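Local coordinates for protein putative tetR family transcriptional regulator (Streptomyces coelicolor A3, PDB 2Q24) that probably binds cis-regulatory DNA and regulates transcription, as a dimeric member of the TetR family of regulators, at residues Ile20-Val25 against Leu61-Ala65; Ala101-Leu105 against Ala163-Ser167. All blocks are in the same frame, centred on the assembly; numbering follows the deposited sequence.

Contact 1: Ile20-Val25 against Leu61-Ala65; sequences ILAAAV and LIEAA
Leu21 and Ala65 stand where the two helices come nearest, their CA atoms 4.6 Å apart, and the side chains that meet are all small or branched aliphatics. The helix axes approach to 8.9 Å and cross at -102°, almost perpendicular, so each helix offers the other about one turn. Alanine suits the middle of such a crossing: the methyl CB of Ala24 meets CB of Ala65 at 3.7 Å, and neither side chain is long enough to push the backbones apart.

Around this centre the larger side chains close in. Leu21 has CG anti to its carbonyl carbon (chi1 -60°), which turns the branch toward the second helix; CD2 lies 3.9 Å from CB of Ala64, and beside CD1 of Leu61. That same Leu61 CD1 meets Ile20 CG2 at 3.9 Å, the two side chains crossing nearly at right angles. At the other end Val25 lays CG2 against CB of Ala65.

A second group of contacts sets methyls on backbone. Val25 CG2 rests 3.4 Å from the carbonyl O of Ala65, Leu21 CD1 lies 3.8 Å from Ala64 O, and Leu21 CD2 approaches Ala65 N; these are packing contacts, and no hydrogen bond joins the segments. Ala65 N is already hydrogen-bonded to Leu61 O within its own helix.

Phe55 touches Leu21, Leu61 and Ala64, while Ile40 of helix 37-43 reaches Ala24 and Leu61. The arrangement is that of the TetR-type DNA-binding domain, in which helix 17-31 and helix 58-75 pack with the predicted helix-turn-helix around a shared apolar core.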
loop_
_atom_site.group_PDB
_atom_site.type_symbol
_atom_site.label_atom_id
_atom_site.label_comp_id
_atom_site.label_asym_id
_atom_site.label_seq_id
_atom_site.Cartn_x
_atom_site.Cartn_y
_atom_site.Cartn_z
ATOM N N ILE B 20 7.813 8.578 -14.855
ATOM C CA ILE B 20 6.856 9.665 -14.928
ATOM C C ILE B 20 6.449 10.024 -13.525
ATOM O O ILE B 20 6.431 11.210 -13.162
ATOM C CB ILE B 20 5.597 9.279 -15.773
ATOM C CG1 ILE B 20 5.943 9.269 -17.272
ATOM C CG2 ILE B 20 4.463 10.291 -15.562
ATOM C CD1 ILE B 20 4.812 8.660 -18.158
ATOM N N LEU B 21 6.109 8.988 -12.742
ATOM C CA LEU B 21 5.573 9.223 -11.403
ATOM C C LEU B 21 6.602 9.826 -10.452
ATOM O O LEU B 21 6.278 10.724 -9.690
ATOM C CB LEU B 21 4.938 7.945 -10.828
ATOM C CG LEU B 21 3.771 7.439 -11.698
ATOM C CD1 LEU B 21 3.185 6.187 -11.079
ATOM C CD2 LEU B 21 2.658 8.522 -11.905
ATOM N N ALA B 22 7.852 9.373 -10.542
ATOM C CA ALA B 22 8.940 9.955 -9.758
ATOM C C ALA B 22 9.122 11.434 -10.113
ATOM O O ALA B 22 9.203 12.297 -9.230
ATOM C CB ALA B 22 10.232 9.181 -9.996
ATOM N N ALA B 23 9.151 11.722 -11.412
ATOM C CA ALA B 23 9.228 13.105 -11.903
ATOM C C ALA B 23 8.026 13.954 -11.457
ATOM O O ALA B 23 8.206 15.114 -11.041
ATOM C CB ALA B 23 9.383 13.136 -13.450
ATOM N N ALA B 24 6.809 13.391 -11.522
ATOM C CA ALA B 24 5.626 14.073 -11.018
ATOM C C ALA B 24 5.739 14.460 -9.545
ATOM O O ALA B 24 5.393 15.566 -9.160
ATOM C CB ALA B 24 4.371 13.203 -11.250
ATOM N N VAL B 25 6.162 13.521 -8.698
ATOM C CA VAL B 25 6.310 13.835 -7.300
ATOM C C VAL B 25 7.290 14.995 -7.112
ATOM O O VAL B 25 7.018 15.903 -6.340
ATOM C CB VAL B 25 6.800 12.606 -6.505
ATOM C CG1 VAL B 25 7.279 13.004 -5.087
ATOM C CG2 VAL B 25 5.697 11.524 -6.456
ATOM N N LEU B 61 -2.875 12.119 -12.552
ATOM C CA LEU B 61 -1.391 12.122 -12.428
ATOM C C LEU B 61 -0.945 12.346 -10.998
ATOM O O LEU B 61 -0.112 11.606 -10.479
ATOM C CB LEU B 61 -0.736 13.149 -13.388
ATOM C CG LEU B 61 0.795 13.128 -13.398
ATOM C CD1 LEU B 61 1.306 11.725 -13.797
ATOM C CD2 LEU B 61 1.386 14.235 -14.317
ATOM N N ILE B 62 -1.495 13.364 -10.342
ATOM C CA ILE B 62 -1.149 13.652 -8.939
ATOM C C ILE B 62 -1.467 12.458 -8.050
ATOM O O ILE B 62 -0.620 12.021 -7.276
ATOM C CB ILE B 62 -1.966 14.871 -8.435
ATOM C CG1 ILE B 62 -1.488 16.136 -9.168
ATOM C CG2 ILE B 62 -1.815 15.055 -6.909
ATOM C CD1 ILE B 62 -2.529 17.266 -9.161
ATOM N N GLU B 63 -2.681 11.920 -8.172
ATOM C CA GLU B 63 -3.058 10.739 -7.347
ATOM C C GLU B 63 -2.131 9.552 -7.556
ATOM O O GLU B 63 -1.620 8.960 -6.585
ATOM C CB GLU B 63 -4.515 10.316 -7.601
ATOM C CG GLU B 63 -4.809 9.017 -6.875
ATOM C CD GLU B 63 -6.231 8.584 -6.916
ATOM O OE1 GLU B 63 -7.120 9.421 -7.152
ATOM O OE2 GLU B 63 -6.438 7.362 -6.739
ATOM N N ALA B 64 -1.917 9.172 -8.818
ATOM C CA ALA B 64 -0.981 8.067 -9.145
ATOM C C ALA B 64 0.450 8.286 -8.615
ATOM O O ALA B 64 1.086 7.362 -8.080
ATOM C CB ALA B 64 -0.944 7.841 -10.655
ATOM N N ALA B 65 0.946 9.519 -8.745
ATOM C CA ALA B 65 2.282 9.898 -8.239
ATOM C C ALA B 65 2.376 9.719 -6.733
ATOM O O ALA B 65 3.349 9.088 -6.235
ATOM C CB ALA B 65 2.624 11.321 -8.586
#

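Contact 2: Ala101-Leu105 against Ala163-Ser167; sequences ATAKL and ALTSS
Ser167 OG donates a hydrogen bond to the carbonyl O of Ala163 (2.6 Å), and OG1 of Thr102 on the facing helix comes within 2.9 Å of that same Ser167 OG. The serine hydroxyl reaches Ala163 O at a C=O...OG angle of 131°, tilted 18° from the carbonyl plane, a bond that ties the chain just beyond helix 152-165 to the helix's last turn. Thr102 OG1, anti to its carbonyl carbon (chi1 -70°) and hence beside its own backbone N, is hydrogen-bonded to Ile98 O, one turn earlier.

Apolar contacts flank this polar spot. Ala101 and Ala163 point their methyls at each other, and the CB-CB distance of 3.3 Å is shorter than usual van der Waals contact; packing is tight here, with no room for a larger side chain at this spacing. Leu105 spreads its two methyls: CD1 meets CD2 of Leu164 at 3.9 Å, the side chains crossing almost perpendicularly, while CD2 lies 4.1 Å from CB of Ser167.

With alanine at Ser167, Ala163 O is likely to lose its hydroxyl donor and Thr102 OG1 its close polar neighbour, leaving the chain after the helix less firmly tied. Short hydroxyl and methyl groups let the helix end sit close against helix 86-106, with Leu105 and Leu164 packing at the exposed edge.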
loop_
_atom_site.group_PDB
_atom_site.type_symbol
_atom_site.label_atom_id
_atom_site.label_comp_id
_atom_site.label_asym_id
_atom_site.label_seq_id
_atom_site.Cartn_x
_atom_site.Cartn_y
_atom_site.Cartn_z
ATOM N N ALA B 101 7.352 12.294 3.497
ATOM C CA ALA B 101 6.522 13.285 4.217
ATOM C C ALA B 101 6.803 14.739 3.782
ATOM O O ALA B 101 5.899 15.598 3.749
ATOM C CB ALA B 101 6.731 13.087 5.740
ATOM N N THR B 102 8.051 15.000 3.442
ATOM C CA THR B 102 8.482 16.282 2.868
ATOM C C THR B 102 7.796 16.521 1.526
ATOM O O THR B 102 7.256 17.637 1.274
ATOM C CB THR B 102 10.034 16.329 2.736
ATOM O OG1 THR B 102 10.579 16.404 4.069
ATOM C CG2 THR B 102 10.507 17.567 1.924
ATOM N N ALA B 103 7.824 15.501 0.661
ATOM C CA ALA B 103 7.103 15.528 -0.625
ATOM C C ALA B 103 5.591 15.727 -0.450
ATOM O O ALA B 103 4.975 16.602 -1.124
ATOM C CB ALA B 103 7.419 14.286 -1.443
ATOM N N LYS B 104 5.004 14.987 0.493
ATOM C CA LYS B 104 3.582 15.121 0.843
ATOM C C LYS B 104 3.266 16.573 1.192
ATOM O O LYS B 104 2.291 17.166 0.682
ATOM C CB LYS B 104 3.255 14.223 2.039
ATOM C CG LYS B 104 1.763 14.124 2.343
ATOM C CD LYS B 104 1.531 13.232 3.528
ATOM C CE LYS B 104 0.059 13.027 3.780
ATOM N NZ LYS B 104 -0.559 14.259 4.291
ATOM N N LEU B 105 4.106 17.167 2.047
ATOM C CA LEU B 105 3.865 18.561 2.478
ATOM C C LEU B 105 3.995 19.493 1.297
ATOM O O LEU B 105 3.209 20.422 1.152
ATOM C CB LEU B 105 4.835 18.954 3.608
ATOM C CG LEU B 105 4.648 20.332 4.266
ATOM C CD1 LEU B 105 3.581 20.227 5.384
ATOM C CD2 LEU B 105 5.984 20.684 4.852
ATOM N N ALA B 163 9.006 15.752 10.091
ATOM C CA ALA B 163 8.704 16.315 8.718
ATOM C C ALA B 163 8.038 17.677 8.751
ATOM O O ALA B 163 8.380 18.608 7.984
ATOM C CB ALA B 163 7.850 15.317 7.931
ATOM N N LEU B 164 7.136 17.867 9.710
ATOM C CA LEU B 164 6.497 19.168 9.840
ATOM C C LEU B 164 7.409 20.270 10.365
ATOM O O LEU B 164 7.276 21.417 9.947
ATOM C CB LEU B 164 5.261 19.078 10.738
ATOM C CG LEU B 164 4.126 18.195 10.227
ATOM C CD1 LEU B 164 3.131 18.046 11.370
ATOM C CD2 LEU B 164 3.444 18.834 9.003
ATOM N N THR B 165 8.326 19.951 11.269
ATOM C CA THR B 165 9.177 20.990 11.818
ATOM C C THR B 165 10.423 21.254 10.979
ATOM O O THR B 165 10.991 22.350 11.036
ATOM C CB THR B 165 9.669 20.637 13.247
ATOM O OG1 THR B 165 10.364 19.402 13.213
ATOM C CG2 THR B 165 8.485 20.531 14.240
ATOM N N SER B 166 10.872 20.245 10.235
ATOM C CA SER B 166 12.238 20.235 9.752
ATOM C C SER B 166 12.392 19.876 8.278
ATOM O O SER B 166 13.383 19.266 7.913
ATOM C CB SER B 166 13.077 19.290 10.638
ATOM O OG SER B 166 12.877 19.622 12.007
ATOM N N SER B 167 11.443 20.327 7.458
ATOM C CA SER B 167 11.405 20.002 6.025
ATOM C C SER B 167 12.174 20.927 5.095
ATOM O O SER B 167 12.480 20.524 3.972
ATOM C CB SER B 167 9.958 19.902 5.532
ATOM O OG SER B 167 9.536 18.577 5.709
#

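Overall arrangement
Contact 1 is buried throughout, whereas contact 2 lies at the surface, with Leu105 and Leu164 exposed and Ala163 alone buried among its touching residues. Chemistry follows place: 20-25 against 61-65 is built from apolar side chains alone, between two continuing helices, while 101-105 against 163-167 mixes methyl packing with hydroxyls where a helix ends. In both, a pair of alanine methyls meets where the elements pack closely. The contacts share no helix and belong to different parts of the protein, the TetR DNA-binding region and the SbtR-like C-terminal region. Their centres are about 18 Å apart, yet they touch directly: Val25 CG1 packs 3.9 Å from Ala103 CB, joining helix 17-31 to helix 86-106 across the two regions.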